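Local coordinates for protein peptidase M42 (Thaumarchaeota archaeon SCGC AB-539-E09, PDB 5DS0) that probably acts as a metal-dependent TET aminopeptidase of the M42 family, removing amino-terminal residues from peptides within a twelve-subunit assembly, at residues Thr224-Asp229 against Met307-Cys312. Sequence-based numbering, arbitrary orientation.
Sequences TAHVVD and MNRAGC
Segment 224-229 ends helix 219-228, with Asp-229 leaving helical geometry at positive phi (56°). Segment 307-312 is a loop whose type II' beta turn, Asn-308 to Gly-311, is closed by a hydrogen bond from Gly-311 N to Asn-308 O (2.8 Å). Backbones come nearest at Ala-225 and Asn-308, CA atoms 6.3 Å apart. The extended Arg-309 reaches two carbonyls in the helix's last turn: within the guanidinium plane, NH2 donates onto a lone pair of His-226 O at 2.6 Å (N-H...O 165°), and NH1 more weakly to Ala-225 O at 3.5 Å, which already accepts Asp-229 N (3.0 Å). This positive charge, probably favoured by the carbonyl-rich helix end, joins helix 219-228 to the loop before strand 314-322 in the α/β metallopeptidase domain. Asp-229 CB sits over one guanidinium face; Asp-229 OD1, 3.6 Å from Arg-309 NH1 but well out of plane, adds a charge-only salt bridge. NH2 also lies over one His-226 ring face, toward the rim. An alanine in place of this arginine would remove both carbonyl bonds and the charge pairing, and would probably loosen the turn from the helix. Asn-308 ND2 lies 3.8 Å from Ala-225 CB, while Ala-310 makes backbone hydrogen bonds to a neighbouring subunit.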
loop_
_atom_site.group_PDB
_atom_site.type_symbol
_atom_site.label_atom_id
_atom_site.label_comp_id
_atom_site.label_asym_id
_atom_site.label_seq_id
_atom_site.Cartn_x
_atom_site.Cartn_y
_atom_site.Cartn_z
ATOM N N THR C 224 26.423 42.198 -9.439
ATOM C CA THR C 224 26.221 43.590 -9.010
ATOM C C THR C 224 27.006 43.916 -7.731
ATOM O O THR C 224 27.580 44.996 -7.608
ATOM C CB THR C 224 24.727 43.908 -8.795
ATOM O OG1 THR C 224 24.097 44.068 -10.069
ATOM C CG2 THR C 224 24.546 45.193 -7.997
ATOM N N ALA C 225 27.047 42.977 -6.795
ATOM C CA ALA C 225 27.867 43.126 -5.610
ATOM C C ALA C 225 29.351 43.314 -5.969
ATOM O O ALA C 225 30.053 44.121 -5.339
ATOM C CB ALA C 225 27.709 41.915 -4.708
ATOM N N HIS C 226 29.825 42.557 -6.961
ATOM C CA HIS C 226 31.193 42.704 -7.444
ATOM C C HIS C 226 31.446 44.127 -7.951
ATOM O O HIS C 226 32.471 44.734 -7.626
ATOM C CB HIS C 226 31.515 41.683 -8.543
ATOM C CG HIS C 226 32.868 41.878 -9.160
ATOM N ND1 HIS C 226 34.022 41.354 -8.612
ATOM C CD2 HIS C 226 33.253 42.565 -10.264
ATOM C CE1 HIS C 226 35.058 41.713 -9.350
ATOM N NE2 HIS C 226 34.619 42.446 -10.359
ATOM N N VAL C 227 30.525 44.647 -8.755
ATOM C CA VAL C 227 30.674 45.981 -9.340
ATOM C C VAL C 227 30.713 47.078 -8.265
ATOM O O VAL C 227 31.528 47.988 -8.338
ATOM C CB VAL C 227 29.541 46.274 -10.354
ATOM C CG1 VAL C 227 29.478 47.754 -10.705
ATOM C CG2 VAL C 227 29.717 45.424 -11.609
ATOM N N VAL C 228 29.859 46.954 -7.247
ATOM C CA VAL C 228 29.644 48.033 -6.281
ATOM C C VAL C 228 30.632 48.050 -5.110
ATOM O O VAL C 228 31.018 49.130 -4.670
ATOM C CB VAL C 228 28.220 47.972 -5.725
ATOM C CG1 VAL C 228 28.018 48.998 -4.621
ATOM C CG2 VAL C 228 27.216 48.196 -6.841
ATOM N N ASP C 229 31.054 46.877 -4.621
ATOM C CA ASP C 229 31.923 46.777 -3.423
ATOM C C ASP C 229 31.259 47.476 -2.231
ATOM O O ASP C 229 31.785 48.443 -1.690
ATOM C CB ASP C 229 33.343 47.348 -3.705
ATOM C CG ASP C 229 34.354 47.071 -2.568
ATOM O OD1 ASP C 229 34.092 46.207 -1.702
ATOM O OD2 ASP C 229 35.421 47.736 -2.555
HETATM N N MSE C 307 28.244 37.932 1.013
HETATM C CA MSE C 307 29.404 37.082 0.838
HETATM C C MSE C 307 30.410 37.677 -0.110
HETATM O O MSE C 307 31.420 37.046 -0.439
HETATM C CB MSE C 307 28.920 35.776 0.188
HETATM C CG MSE C 307 29.651 34.592 0.785
HETATM SE SE MSE C 307 28.300 33.667 1.841
HETATM C CE MSE C 307 27.678 32.472 0.383
ATOM N N ASN C 308 30.154 38.899 -0.555
ATOM C CA ASN C 308 31.048 39.584 -1.476
ATOM C C ASN C 308 32.383 39.942 -0.826
ATOM O O ASN C 308 32.415 40.522 0.261
ATOM C CB ASN C 308 30.380 40.854 -1.998
ATOM C CG ASN C 308 31.238 41.592 -2.992
ATOM O OD1 ASN C 308 31.774 42.649 -2.687
ATOM N ND2 ASN C 308 31.396 41.026 -4.176
ATOM N N ARG C 309 33.474 39.587 -1.501
ATOM C CA ARG C 309 34.828 39.860 -1.030
ATOM C C ARG C 309 35.038 39.333 0.406
ATOM O O ARG C 309 35.032 38.118 0.612
ATOM C CB ARG C 309 35.174 41.357 -1.202
ATOM C CG ARG C 309 35.557 41.738 -2.627
ATOM C CD ARG C 309 35.817 43.229 -2.825
ATOM N NE ARG C 309 35.650 43.632 -4.233
ATOM C CZ ARG C 309 34.486 43.875 -4.844
ATOM N NH1 ARG C 309 33.331 43.779 -4.194
ATOM N NH2 ARG C 309 34.475 44.229 -6.119
ATOM N N ALA C 310 35.204 40.236 1.378
ATOM C CA ALA C 310 35.484 39.874 2.771
ATOM C C ALA C 310 34.203 39.810 3.602
ATOM O O ALA C 310 34.235 39.553 4.811
ATOM C CB ALA C 310 36.457 40.878 3.384
ATOM N N GLY C 311 33.073 40.040 2.948
ATOM C CA GLY C 311 31.792 40.030 3.616
ATOM C C GLY C 311 31.201 41.414 3.593
ATOM O O GLY C 311 31.907 42.410 3.411
ATOM N N CYS C 312 29.898 41.476 3.783
ATOM C CA CYS C 312 29.192 42.740 3.798
ATOM C C CYS C 312 27.989 42.595 4.708
ATOM O O CYS C 312 27.124 41.760 4.443
ATOM C CB CYS C 312 28.739 43.092 2.383
ATOM S SG CYS C 312 27.644 44.513 2.311
#